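Local coordinates for protein 3-keto-5-aminohexanoate cleavage enzyme (Ralstonia eutropha, PDB 3C6C) that probably cleaves 3-keto-5-aminohexanoate or a related beta-keto acid in a metal-dependent reaction on a TIM-barrel scaffold, at residues Ala34-Lys39 and Met43-Ala48; Asp97-Leu102 and Glu305-Met310; Lys134-Cys139 and Leu179-Glu184; Asp147-Asn152 and Pro190-Phe195; Phe211-Gly216 and Ile229-Leu234. All coordinates share one frame; numbering follows the deposited sequence.

In the fold
The chain forms a TIM barrel. Contact 1 closes first, a short loop turned back on itself between strand 23-29 and helix 47-60. Contact 2 opens at strand 99-103 and closes some 200 residues later on helix 303-310, so contacts 3, 4 and 5 all nest inside it. Contacts 3 and 4 cross, their segments alternating: helix 134-139 meets the start of strand 182-187, and the loop after strand 143-147 meets helix 190-201. Contact 5, in series after them, joins strand 210-214 to helix 225-232. Contacts 2 and 3 touch through Asn101 and Glu184, contacts 4 and 5 through Pro190 and Gln231; Glu184 also packs on Gln212, tying contact 3 to contact 5 across neighbouring strands.

Contact 1 (Ala34-Lys39 and Met43-Ala48); sequences APFNPK and MPITPA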
# COMPACT_ATOMS: atom_id res chain seq x y z
N ALA A 34 24.85 -21.29 -7.97
CA ALA A 34 25.79 -20.34 -7.33
C ALA A 34 27.07 -21.11 -6.95
O ALA A 34 27.04 -22.28 -6.63
CB ALA A 34 25.16 -19.67 -6.11
N PRO A 35 28.22 -20.43 -6.98
CA PRO A 35 29.49 -21.10 -6.64
C PRO A 35 29.46 -21.96 -5.38
O PRO A 35 28.94 -21.58 -4.32
CB PRO A 35 30.45 -19.91 -6.48
CG PRO A 35 29.92 -18.89 -7.47
CD PRO A 35 28.41 -19.00 -7.30
N PHE A 36 30.06 -23.13 -5.52
CA PHE A 36 30.19 -24.10 -4.41
C PHE A 36 31.10 -23.49 -3.34
O PHE A 36 32.23 -23.09 -3.62
CB PHE A 36 30.75 -25.45 -4.96
CG PHE A 36 31.11 -26.48 -3.92
CD1 PHE A 36 30.36 -26.65 -2.77
CD2 PHE A 36 32.20 -27.32 -4.13
CE1 PHE A 36 30.71 -27.63 -1.84
CE2 PHE A 36 32.56 -28.29 -3.21
CZ PHE A 36 31.82 -28.45 -2.06
N ASN A 37 30.57 -23.43 -2.12
CA ASN A 37 31.36 -23.07 -0.93
C ASN A 37 31.74 -24.34 -0.17
O ASN A 37 30.92 -24.92 0.54
CB ASN A 37 30.56 -22.12 -0.03
CG ASN A 37 31.27 -21.78 1.24
OD1 ASN A 37 32.34 -22.34 1.55
ND2 ASN A 37 30.68 -20.85 2.01
N PRO A 38 32.99 -24.81 -0.35
CA PRO A 38 33.38 -26.12 0.17
C PRO A 38 33.48 -26.21 1.70
O PRO A 38 33.70 -27.29 2.25
CB PRO A 38 34.74 -26.40 -0.51
CG PRO A 38 35.07 -25.25 -1.31
CD PRO A 38 34.01 -24.19 -1.19
N LYS A 39 33.27 -25.10 2.38
CA LYS A 39 33.09 -25.15 3.85
C LYS A 39 31.77 -25.82 4.24
O LYS A 39 31.63 -26.39 5.32
CB LYS A 39 33.16 -23.78 4.49
CG LYS A 39 34.57 -23.29 4.53
CD LYS A 39 34.71 -21.98 5.26
CE LYS A 39 36.19 -21.63 5.40
NZ LYS A 39 36.43 -20.47 6.32
N MSE A 43 27.10 -30.09 0.74
CA MSE A 43 26.53 -29.44 -0.45
C MSE A 43 26.23 -30.51 -1.52
O MSE A 43 27.12 -31.29 -1.83
CB MSE A 43 27.47 -28.40 -1.01
CG MSE A 43 26.80 -27.46 -1.97
SE MSE A 43 25.49 -26.32 -1.06
CE MSE A 43 24.62 -25.69 -2.55
N PRO A 44 24.99 -30.55 -2.09
CA PRO A 44 24.73 -31.55 -3.15
C PRO A 44 25.38 -31.20 -4.47
O PRO A 44 25.04 -30.19 -5.12
CB PRO A 44 23.19 -31.54 -3.29
CG PRO A 44 22.67 -30.87 -2.04
CD PRO A 44 23.73 -29.89 -1.65
N ILE A 45 26.33 -32.04 -4.88
CA ILE A 45 27.12 -31.77 -6.09
C ILE A 45 26.85 -32.77 -7.22
O ILE A 45 26.59 -32.38 -8.35
CB ILE A 45 28.63 -31.76 -5.81
CG1 ILE A 45 29.00 -30.67 -4.77
CG2 ILE A 45 29.45 -31.57 -7.12
CD1 ILE A 45 28.55 -29.31 -5.10
N THR A 46 27.00 -34.04 -6.89
CA THR A 46 26.78 -35.15 -7.87
C THR A 46 25.29 -35.38 -8.08
O THR A 46 24.48 -34.99 -7.22
CB THR A 46 27.39 -36.48 -7.40
OG1 THR A 46 26.70 -36.95 -6.23
CG2 THR A 46 28.91 -36.33 -7.13
N PRO A 47 24.90 -36.01 -9.21
CA PRO A 47 23.49 -36.29 -9.36
C PRO A 47 22.88 -37.14 -8.22
O PRO A 47 21.72 -36.96 -7.85
CB PRO A 47 23.44 -37.02 -10.71
CG PRO A 47 24.54 -36.35 -11.49
CD PRO A 47 25.64 -36.20 -10.47
N ALA A 48 23.68 -38.03 -7.65
CA ALA A 48 23.23 -38.90 -6.58
C ALA A 48 22.95 -38.03 -5.34
O ALA A 48 21.95 -38.23 -4.65
CB ALA A 48 24.26 -40.01 -6.25
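Phe36 and Met43, whose CA atoms lie 7.6 Å apart, mark the closest approach of two irregular backbones; 43-48 becomes helical at Pro47, with Thr46 as N-cap. The contact is apolar and centres on the Phe36 ring. CG of Phe36 stands anti to the backbone N (chi1 172°), which swings the ring toward 43-48. Met43, a selenomethionine, runs past it the other way, its CB 3.4 Å from Phe36 CE1, before the chain bends at chi2 and carries SE away. The Ile45 side chain runs at about a right angle to that of Phe36 and sets CD1 over one face, toward the rim, a CH-pi contact 4.0 Å from the Phe36 centroid; Pro38 CA lies over the opposite face. Within 34-39, Asn37 OD1 accepts from Lys39 N at 3.0 Å, an Asx turn with the donor above the carbonyl plane. Met43 and Ile45 also pack on Arg70 of strand 64-70. The arrangement is a beta-alpha loop of the TIM barrel, folded over between strand 23-29 and helix 47-60.

Contact 2 (Asp97-Leu102 and Glu305-Met310); sequences DIVLNL and EARDIM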
# COMPACT_ATOMS: atom_id res chain seq x y z
N ASP A 97 7.94 -39.97 -3.61
CA ASP A 97 7.33 -39.06 -4.60
C ASP A 97 7.47 -37.60 -4.18
O ASP A 97 7.42 -37.23 -2.99
CB ASP A 97 5.86 -39.39 -4.81
CG ASP A 97 5.19 -38.50 -5.83
OD1 ASP A 97 5.68 -38.38 -6.98
OD2 ASP A 97 4.12 -37.96 -5.49
N ILE A 98 7.67 -36.81 -5.21
CA ILE A 98 7.75 -35.33 -5.13
C ILE A 98 7.60 -34.78 -6.57
O ILE A 98 8.07 -35.41 -7.53
CB ILE A 98 9.07 -34.87 -4.43
CG1 ILE A 98 9.04 -33.35 -4.12
CG2 ILE A 98 10.33 -35.29 -5.25
CD1 ILE A 98 10.04 -32.91 -3.05
N VAL A 99 6.94 -33.64 -6.70
CA VAL A 99 6.78 -32.97 -8.01
C VAL A 99 8.17 -32.44 -8.37
O VAL A 99 8.85 -31.88 -7.53
CB VAL A 99 5.73 -31.83 -7.98
CG1 VAL A 99 5.62 -31.12 -9.36
CG2 VAL A 99 4.36 -32.37 -7.52
N LEU A 100 8.57 -32.68 -9.62
CA LEU A 100 9.86 -32.20 -10.12
C LEU A 100 9.72 -30.92 -10.94
O LEU A 100 8.88 -30.80 -11.82
CB LEU A 100 10.56 -33.26 -10.97
CG LEU A 100 10.80 -34.62 -10.35
CD1 LEU A 100 11.48 -35.56 -11.32
CD2 LEU A 100 11.56 -34.45 -9.05
N ASN A 101 10.57 -29.97 -10.58
CA ASN A 101 10.70 -28.65 -11.23
C ASN A 101 12.16 -28.46 -11.65
O ASN A 101 13.06 -28.22 -10.84
CB ASN A 101 10.19 -27.55 -10.27
CG ASN A 101 10.42 -26.11 -10.79
OD1 ASN A 101 11.07 -25.90 -11.81
ND2 ASN A 101 9.91 -25.12 -10.06
N LEU A 102 12.41 -28.65 -12.94
CA LEU A 102 13.76 -28.50 -13.46
C LEU A 102 14.01 -27.07 -13.90
O LEU A 102 13.18 -26.43 -14.53
CB LEU A 102 14.03 -29.44 -14.65
CG LEU A 102 13.94 -30.94 -14.41
CD1 LEU A 102 14.41 -31.70 -15.68
CD2 LEU A 102 14.61 -31.40 -13.11
N GLU A 305 -1.49 -33.16 -3.34
CA GLU A 305 -2.30 -31.96 -3.04
C GLU A 305 -1.84 -30.77 -3.88
O GLU A 305 -2.66 -29.98 -4.39
CB GLU A 305 -2.25 -31.60 -1.54
CG GLU A 305 -3.07 -32.56 -0.70
CD GLU A 305 -2.85 -32.44 0.79
OE1 GLU A 305 -1.86 -31.84 1.22
OE2 GLU A 305 -3.70 -32.95 1.54
N ALA A 306 -0.52 -30.64 -4.03
CA ALA A 306 0.06 -29.56 -4.83
C ALA A 306 -0.31 -29.75 -6.29
O ALA A 306 -0.65 -28.81 -7.01
CB ALA A 306 1.58 -29.50 -4.67
N ARG A 307 -0.29 -31.00 -6.74
CA ARG A 307 -0.70 -31.30 -8.12
C ARG A 307 -2.14 -30.85 -8.34
O ARG A 307 -2.46 -30.18 -9.32
CB ARG A 307 -0.58 -32.79 -8.46
CG ARG A 307 0.86 -33.28 -8.60
CD ARG A 307 0.96 -34.76 -8.94
NE ARG A 307 2.38 -35.13 -9.12
CZ ARG A 307 3.12 -35.82 -8.26
NH1 ARG A 307 2.61 -36.32 -7.15
NH2 ARG A 307 4.39 -36.03 -8.54
N ASP A 308 -2.99 -31.19 -7.39
CA ASP A 308 -4.42 -30.82 -7.49
C ASP A 308 -4.63 -29.29 -7.56
O ASP A 308 -5.43 -28.77 -8.37
CB ASP A 308 -5.23 -31.42 -6.34
CG ASP A 308 -5.34 -32.93 -6.41
OD1 ASP A 308 -5.09 -33.54 -7.50
OD2 ASP A 308 -5.70 -33.53 -5.36
N ILE A 309 -3.90 -28.57 -6.70
CA ILE A 309 -3.94 -27.10 -6.64
C ILE A 309 -3.50 -26.50 -8.00
O ILE A 309 -4.09 -25.54 -8.49
CB ILE A 309 -3.11 -26.55 -5.44
CG1 ILE A 309 -3.81 -26.89 -4.12
CG2 ILE A 309 -2.86 -25.04 -5.56
CD1 ILE A 309 -2.88 -26.87 -2.88
N MSE A 310 -2.54 -27.15 -8.63
CA MSE A 310 -1.90 -26.62 -9.85
C MSE A 310 -2.57 -27.14 -11.11
O MSE A 310 -2.22 -26.75 -12.22
CB MSE A 310 -0.40 -26.94 -9.89
CG MSE A 310 0.39 -26.13 -8.87
SE MSE A 310 2.28 -26.40 -9.06
CE MSE A 310 2.43 -27.87 -8.13
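The charged part of the contact is an end-on pairing of Arg307 with Asp97, in which each terminal nitrogen takes one carboxylate oxygen. Arg307 NH1 donates to Asp97 OD2 at 2.8 Å, nearly straight at 172° and in the guanidinium plane. The companion bond, from Arg307 NH2 to Asp97 OD1, is longer at 3.1 Å and tilted from that plane. Both oxygens use their syn lone pairs, and the two bonds hold the flat groups nearly coplanar, 19° apart. Arg307 reaches this place on a chain extended from CG to NE. Two further acids, Glu142 at NE and Asp304 at NH1, form salt bridges with the same guanidinium and would be expected to stabilise its positive charge. The pairing joins the lead-in to barrel strand 99-103 to helix 303-310 near the C terminus, so residues about 200 positions apart meet across the bottom of the TIM barrel, at the N-terminal end of its strands. The apolar part is Val99: its CG2 lies over one face of the guanidinium, 3.7 Å from Arg307 CZ, and also touches the aliphatic stem, at 3.8 Å from Arg307 CG. Ala306 and Met310, a selenomethionine, turn from the same helix onto Ile25 of strand 23-29.

Contact 3 (Lys134-Cys139 and Leu179-Glu184); sequences KHLEDC and LGIKPE. With EDO (1,2-ethanediol), chain E.
Leu136 and Ile181 form the buried part of this contact, where helix 134-139 packs against the lead-in to TIM-barrel strand 182-187. Ile181 CD1 presses on Leu136 CB at 3.7 Å, and Ala144 of the neighbouring strand 143-147 touches both side chains. With CG1 of Ile181 anti to its carbonyl carbon (chi1 -58°), the long branch extends toward the helix. Packing is looser at Leu179, which meets Leu136 CB with CD1 at 4.3 Å. Both of its methyls lie beside Glu137 CG, the nearer, Leu179 CD1, at 4.0 Å. There only the aliphatic stem of Glu137 takes part; its carboxylate forms a salt bridge with Arg175. Gly180 ends helix 166-179 in a Schellman motif with positive phi (77°), and the chain then turns into the strand. At the turn itself, where Gly180 is exposed, an ethanediol, probably from the crystallisation liquor, lies against the backbone: its C2 is 3.4 Å from Gly180 O, and its O2 donates to Leu179 O at 3.1 Å.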
# COMPACT_ATOMS: atom_id res chain seq x y z
N LYS A 134 16.50 -29.19 -24.34
CA LYS A 134 16.90 -30.60 -24.56
C LYS A 134 16.67 -31.49 -23.31
O LYS A 134 16.10 -32.57 -23.37
CB LYS A 134 18.37 -30.67 -25.04
CG LYS A 134 18.95 -32.04 -25.10
CD LYS A 134 18.08 -32.99 -25.93
CE LYS A 134 18.77 -34.36 -26.16
NZ LYS A 134 19.78 -34.72 -25.10
N HIS A 135 17.09 -30.99 -22.16
CA HIS A 135 16.94 -31.74 -20.91
C HIS A 135 15.48 -31.96 -20.54
O HIS A 135 15.12 -32.97 -19.95
CB HIS A 135 17.73 -31.11 -19.75
CG HIS A 135 17.22 -29.78 -19.31
ND1 HIS A 135 17.19 -28.68 -20.14
CD2 HIS A 135 16.74 -29.37 -18.12
CE1 HIS A 135 16.70 -27.65 -19.47
NE2 HIS A 135 16.42 -28.04 -18.24
N LEU A 136 14.65 -31.02 -20.95
CA LEU A 136 13.23 -31.10 -20.63
C LEU A 136 12.57 -32.21 -21.47
O LEU A 136 11.73 -32.95 -21.00
CB LEU A 136 12.52 -29.77 -20.87
CG LEU A 136 12.96 -28.57 -20.02
CD1 LEU A 136 12.00 -27.41 -20.33
CD2 LEU A 136 12.97 -28.96 -18.54
N GLU A 137 13.04 -32.30 -22.71
CA GLU A 137 12.57 -33.31 -23.66
C GLU A 137 12.90 -34.69 -23.11
O GLU A 137 12.11 -35.61 -23.19
CB GLU A 137 13.21 -33.10 -25.02
CG GLU A 137 12.79 -31.82 -25.71
CD GLU A 137 13.54 -31.54 -27.01
OE1 GLU A 137 14.58 -32.16 -27.26
OE2 GLU A 137 13.09 -30.67 -27.76
N ASP A 138 14.08 -34.80 -22.51
CA ASP A 138 14.59 -36.10 -22.05
C ASP A 138 13.93 -36.51 -20.74
O ASP A 138 13.67 -37.69 -20.50
CB ASP A 138 16.11 -36.07 -21.78
CG ASP A 138 16.97 -35.91 -23.04
OD1 ASP A 138 16.49 -36.04 -24.21
OD2 ASP A 138 18.19 -35.64 -22.83
N CYS A 139 13.70 -35.53 -19.87
CA CYS A 139 13.30 -35.81 -18.48
C CYS A 139 11.81 -35.68 -18.21
O CYS A 139 11.29 -36.31 -17.30
CB CYS A 139 14.04 -34.88 -17.51
SG CYS A 139 15.84 -35.10 -17.45
N LEU A 179 5.29 -30.14 -24.83
CA LEU A 179 5.92 -31.20 -24.03
C LEU A 179 5.07 -31.57 -22.81
O LEU A 179 5.34 -32.56 -22.12
CB LEU A 179 7.31 -30.77 -23.53
CG LEU A 179 8.42 -30.72 -24.59
CD1 LEU A 179 9.65 -30.00 -24.02
CD2 LEU A 179 8.77 -32.11 -25.14
N GLY A 180 4.08 -30.75 -22.54
CA GLY A 180 3.17 -30.97 -21.39
C GLY A 180 3.76 -30.59 -20.04
O GLY A 180 3.36 -31.11 -19.00
N ILE A 181 4.70 -29.66 -20.09
CA ILE A 181 5.39 -29.17 -18.90
C ILE A 181 4.84 -27.79 -18.53
O ILE A 181 4.70 -26.91 -19.39
CB ILE A 181 6.93 -29.09 -19.16
CG1 ILE A 181 7.51 -30.46 -19.57
CG2 ILE A 181 7.67 -28.49 -17.98
CD1 ILE A 181 8.95 -30.38 -20.09
N LYS A 182 4.55 -27.61 -17.25
CA LYS A 182 4.02 -26.33 -16.75
C LYS A 182 5.16 -25.38 -16.42
O LYS A 182 6.06 -25.74 -15.63
CB LYS A 182 3.09 -26.53 -15.54
CG LYS A 182 2.40 -25.26 -15.09
CD LYS A 182 1.34 -25.50 -13.98
CE LYS A 182 0.12 -26.14 -14.49
NZ LYS A 182 -0.57 -25.32 -15.53
N PRO A 183 5.18 -24.19 -17.05
CA PRO A 183 6.21 -23.26 -16.60
C PRO A 183 5.90 -22.58 -15.29
O PRO A 183 4.75 -22.22 -15.00
CB PRO A 183 6.23 -22.20 -17.72
CG PRO A 183 4.79 -22.17 -18.21
CD PRO A 183 4.32 -23.60 -18.10
N GLU A 184 6.95 -22.45 -14.49
CA GLU A 184 7.01 -21.53 -13.36
C GLU A 184 7.65 -20.24 -13.83
O GLU A 184 8.85 -20.17 -14.11
CB GLU A 184 7.76 -22.13 -12.18
CG GLU A 184 7.65 -21.30 -10.91
CD GLU A 184 8.39 -21.94 -9.76
OE1 GLU A 184 9.64 -22.07 -9.86
OE2 GLU A 184 7.71 -22.29 -8.76
C1 EDO E . 4.89 -33.88 -17.39
O1 EDO E . 4.88 -35.25 -16.99
C2 EDO E . 5.58 -33.70 -18.73
O2 EDO E . 4.90 -34.45 -19.73

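Contact 4 (Asp147-Asn152 and Pro190-Phe195); sequences DITTGN and PGDILF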
# COMPACT_ATOMS: atom_id res chain seq x y z
N ASP A 147 12.64 -17.89 -16.55
CA ASP A 147 12.93 -16.54 -16.07
C ASP A 147 12.47 -15.58 -17.15
O ASP A 147 13.12 -15.43 -18.18
CB ASP A 147 14.43 -16.31 -15.80
CG ASP A 147 14.95 -17.08 -14.58
OD1 ASP A 147 14.17 -17.74 -13.90
OD2 ASP A 147 16.16 -17.02 -14.34
N ILE A 148 11.32 -14.95 -16.93
CA ILE A 148 10.67 -14.19 -18.02
C ILE A 148 11.08 -12.74 -18.02
O ILE A 148 10.26 -11.83 -17.93
CB ILE A 148 9.13 -14.34 -18.05
CG1 ILE A 148 8.46 -13.98 -16.73
CG2 ILE A 148 8.79 -15.76 -18.56
CD1 ILE A 148 6.95 -13.78 -16.92
N THR A 149 12.39 -12.56 -18.13
CA THR A 149 13.04 -11.27 -17.91
C THR A 149 14.36 -11.13 -18.65
O THR A 149 15.04 -12.10 -18.92
CB THR A 149 13.37 -11.09 -16.40
OG1 THR A 149 13.60 -9.70 -16.11
CG2 THR A 149 14.58 -11.90 -15.98
N THR A 150 14.67 -9.88 -18.96
CA THR A 150 16.00 -9.46 -19.43
C THR A 150 16.43 -8.33 -18.54
O THR A 150 15.66 -7.39 -18.26
CB THR A 150 15.99 -8.95 -20.91
OG1 THR A 150 15.87 -10.05 -21.82
CG2 THR A 150 17.26 -8.15 -21.25
N GLY A 151 17.65 -8.41 -18.05
CA GLY A 151 18.10 -7.40 -17.10
C GLY A 151 19.51 -7.54 -16.60
O GLY A 151 20.17 -8.54 -16.82
N ASN A 152 19.95 -6.46 -15.99
CA ASN A 152 21.23 -6.39 -15.29
C ASN A 152 21.15 -7.22 -14.02
O ASN A 152 20.30 -6.97 -13.14
CB ASN A 152 21.59 -4.95 -14.91
CG ASN A 152 21.88 -4.08 -16.13
OD1 ASN A 152 22.36 -4.58 -17.13
ND2 ASN A 152 21.61 -2.77 -16.03
N PRO A 190 7.57 -5.69 -11.76
CA PRO A 190 6.16 -5.67 -12.19
C PRO A 190 6.05 -5.85 -13.70
O PRO A 190 5.12 -6.46 -14.21
CB PRO A 190 5.69 -4.28 -11.74
CG PRO A 190 6.92 -3.50 -11.56
CD PRO A 190 7.94 -4.45 -11.04
N GLY A 191 7.01 -5.29 -14.40
CA GLY A 191 7.08 -5.39 -15.85
C GLY A 191 7.13 -6.82 -16.31
O GLY A 191 6.49 -7.22 -17.27
N ASP A 192 7.88 -7.62 -15.57
CA ASP A 192 7.99 -9.05 -15.85
C ASP A 192 6.62 -9.74 -15.69
O ASP A 192 6.25 -10.62 -16.48
CB ASP A 192 9.00 -9.74 -14.91
CG ASP A 192 10.46 -9.37 -15.17
OD1 ASP A 192 10.81 -8.65 -16.15
OD2 ASP A 192 11.30 -9.83 -14.33
N ILE A 193 5.90 -9.34 -14.65
CA ILE A 193 4.55 -9.88 -14.39
C ILE A 193 3.62 -9.54 -15.57
O ILE A 193 2.82 -10.36 -16.02
CB ILE A 193 3.96 -9.40 -13.05
CG1 ILE A 193 4.82 -9.97 -11.90
CG2 ILE A 193 2.49 -9.82 -12.93
CD1 ILE A 193 4.53 -9.35 -10.52
N LEU A 194 3.73 -8.31 -16.05
CA LEU A 194 2.91 -7.88 -17.21
C LEU A 194 3.19 -8.76 -18.41
O LEU A 194 2.26 -9.15 -19.15
CB LEU A 194 3.15 -6.41 -17.57
CG LEU A 194 2.74 -5.36 -16.54
CD1 LEU A 194 2.82 -3.99 -17.17
CD2 LEU A 194 1.37 -5.61 -15.95
N PHE A 195 4.44 -9.10 -18.63
CA PHE A 195 4.78 -9.92 -19.80
C PHE A 195 4.23 -11.34 -19.61
O PHE A 195 3.76 -11.98 -20.55
CB PHE A 195 6.27 -9.95 -20.12
CG PHE A 195 6.57 -10.78 -21.34
CD1 PHE A 195 6.03 -10.40 -22.57
CD2 PHE A 195 7.25 -11.97 -21.26
CE1 PHE A 195 6.24 -11.17 -23.71
CE2 PHE A 195 7.47 -12.74 -22.39
CZ PHE A 195 6.95 -12.33 -23.62
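Thr149 and Asp192 meet at an angle, hydroxyl against carboxylate, where the two backbones come within 5.9 Å between the CA atoms of these residues. Thr149 OG1, anti to the backbone N (chi1 -161°), donates to Asp192 OD2 at 2.9 Å, approaching on the syn side but 23° out of the carboxylate plane. The hydroxyl sits almost as close to the other oxygen, with Thr149 OG1 3.0 Å from Asp192 OD1. Asp192 OD2 also accepts from the backbone N of Phe188, so two donors hold the same oxygen of this buried acid. Ile148 passes beside the aspartate. Its CG1 takes the crowded position between backbone N and carbonyl carbon (chi1 55°), and this lays CD1 against the helix backbone, 3.3 Å from Asp192 O. Its branch point faces the edge of the Phe195 ring, with Ile148 CB 4.4 Å from Phe195 CD2. Leu169 of helix 166-179 touches both Ile148 and Phe195, while Trp219 of a second subunit meets the Phe195 ring edge-to-face. Ile148 also centres an inverse gamma turn. The whole belongs to the C-terminal rim of the TIM barrel: the loop leading from barrel strand 143-147 to strand 151-155 is fastened to the start of helix 190-201, at a subunit interface.

Contact 5 (Phe211-Gly216 and Ile229-Leu234); sequences FQMVLG and IYQRNL
Met213 and Gln231 bring together the first strand and the helix of a beta-alpha-beta unit of the TIM barrel, strand 210-214, helix 225-232 and strand 240-244. Van der Waals packing is carried by Met213, a selenomethionine. The two side chains lie alongside each other, pointing opposite ways, with SE of Met213 3.7 Å from Gln231 NE2 and 3.9 Å from Gln231 CB. CG of Met213 lies anti to the carbonyl carbon (chi1 -48°), and the chain, extended beyond it, carries the terminal methyl on to the backbone of the helix, Met213 CE lying 3.5 Å from Arg232 N. Leu215 flanks the same amide nitrogen, its CD2 4.1 Å from Gln231 NE2. Trp241 of strand 240-244 packs on both Met213 and Arg232, and Ile193 of helix 190-201 lies against Gln231.

Polar interactions run beside this packing. In Arg232 the chain bends at chi3 (62°) and the end of the side chain leads away from the strand; its NH2 forms a salt bridge with Glu226 of a third subunit. Across the contact itself the polar link is indirect and uses the amide nitrogen that Met213 and Leu215 flank. One water accepts from Gln231 NE2 at 3.0 Å and donates to Val214 O at 2.8 Å.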
# COMPACT_ATOMS: atom_id res chain seq x y z
N PHE A 211 3.23 -18.28 -11.16
CA PHE A 211 4.14 -17.14 -11.05
C PHE A 211 4.95 -17.27 -9.75
O PHE A 211 4.44 -17.65 -8.69
CB PHE A 211 3.41 -15.80 -10.98
CG PHE A 211 2.76 -15.35 -12.27
CD1 PHE A 211 1.56 -15.87 -12.67
CD2 PHE A 211 3.33 -14.32 -13.02
CE1 PHE A 211 0.96 -15.43 -13.82
CE2 PHE A 211 2.72 -13.87 -14.19
CZ PHE A 211 1.54 -14.43 -14.57
N GLN A 212 6.21 -16.92 -9.84
CA GLN A 212 7.05 -16.77 -8.65
C GLN A 212 7.89 -15.53 -8.66
O GLN A 212 8.66 -15.27 -9.59
CB GLN A 212 7.95 -17.98 -8.44
CG GLN A 212 8.91 -17.85 -7.27
CD GLN A 212 9.45 -19.20 -6.81
OE1 GLN A 212 9.10 -19.68 -5.73
NE2 GLN A 212 10.31 -19.81 -7.64
N MSE A 213 7.78 -14.78 -7.58
CA MSE A 213 8.62 -13.60 -7.37
C MSE A 213 9.96 -13.98 -6.75
O MSE A 213 10.01 -14.55 -5.65
CB MSE A 213 7.97 -12.60 -6.39
CG MSE A 213 6.55 -12.28 -6.64
SE MSE A 213 5.97 -11.13 -5.19
CE MSE A 213 4.25 -11.37 -5.52
N VAL A 214 11.01 -13.66 -7.49
CA VAL A 214 12.39 -13.68 -7.02
C VAL A 214 12.68 -12.34 -6.34
O VAL A 214 12.65 -11.29 -6.98
CB VAL A 214 13.40 -13.93 -8.18
CG1 VAL A 214 14.84 -14.06 -7.62
CG2 VAL A 214 13.00 -15.20 -8.99
N LEU A 215 12.92 -12.38 -5.04
CA LEU A 215 13.12 -11.16 -4.25
C LEU A 215 14.53 -11.03 -3.68
O LEU A 215 15.09 -11.95 -3.13
CB LEU A 215 12.08 -11.03 -3.12
CG LEU A 215 10.60 -11.07 -3.52
CD1 LEU A 215 9.71 -11.17 -2.30
CD2 LEU A 215 10.24 -9.84 -4.39
N GLY A 216 15.06 -9.84 -3.82
CA GLY A 216 16.37 -9.48 -3.28
C GLY A 216 17.56 -9.79 -4.14
O GLY A 216 18.71 -9.70 -3.68
N ILE A 229 3.30 -7.35 -1.63
CA ILE A 229 1.87 -6.95 -1.73
C ILE A 229 1.57 -6.30 -3.08
O ILE A 229 0.58 -6.60 -3.76
CB ILE A 229 1.46 -5.96 -0.59
CG1 ILE A 229 1.39 -6.69 0.74
CG2 ILE A 229 0.11 -5.29 -0.90
CD1 ILE A 229 1.23 -5.79 1.96
N TYR A 230 2.48 -5.42 -3.45
CA TYR A 230 2.35 -4.64 -4.70
C TYR A 230 2.34 -5.56 -5.92
O TYR A 230 1.44 -5.50 -6.78
CB TYR A 230 3.45 -3.58 -4.83
CG TYR A 230 3.60 -3.07 -6.24
CD1 TYR A 230 2.61 -2.28 -6.82
CD2 TYR A 230 4.71 -3.38 -7.00
CE1 TYR A 230 2.73 -1.82 -8.14
CE2 TYR A 230 4.86 -2.93 -8.28
CZ TYR A 230 3.86 -2.15 -8.86
OH TYR A 230 4.02 -1.71 -10.14
N GLN A 231 3.33 -6.45 -5.95
CA GLN A 231 3.47 -7.36 -7.07
C GLN A 231 2.33 -8.39 -7.07
O GLN A 231 1.85 -8.80 -8.12
CB GLN A 231 4.87 -7.98 -7.17
CG GLN A 231 5.90 -6.96 -7.56
CD GLN A 231 7.28 -7.47 -7.93
OE1 GLN A 231 8.01 -6.79 -8.66
NE2 GLN A 231 7.68 -8.63 -7.40
N ARG A 232 1.91 -8.81 -5.89
CA ARG A 232 0.85 -9.81 -5.80
C ARG A 232 -0.40 -9.30 -6.50
O ARG A 232 -1.11 -10.03 -7.18
CB ARG A 232 0.49 -10.15 -4.35
CG ARG A 232 -0.63 -11.20 -4.21
CD ARG A 232 -1.17 -11.27 -2.81
NE ARG A 232 -1.77 -10.00 -2.41
CZ ARG A 232 -2.43 -9.81 -1.28
NH1 ARG A 232 -2.60 -10.81 -0.43
NH2 ARG A 232 -2.94 -8.61 -1.00
N ASN A 233 -0.65 -8.01 -6.32
CA ASN A 233 -1.90 -7.42 -6.80
C ASN A 233 -1.93 -7.32 -8.33
O ASN A 233 -2.99 -7.10 -8.91
CB ASN A 233 -2.19 -6.09 -6.09
CG ASN A 233 -2.46 -6.27 -4.57
OD1 ASN A 233 -2.68 -7.38 -4.07
ND2 ASN A 233 -2.42 -5.17 -3.84
N LEU A 234 -0.77 -7.52 -8.97
CA LEU A 234 -0.65 -7.53 -10.45
C LEU A 234 -0.85 -8.92 -11.04
O LEU A 234 -1.04 -9.09 -12.24
CB LEU A 234 0.72 -7.04 -10.90
CG LEU A 234 1.08 -5.59 -10.55
CD1 LEU A 234 2.54 -5.29 -10.97
CD2 LEU A 234 0.11 -4.62 -11.19
O HOH W 1 10.21 -10.19 -7.93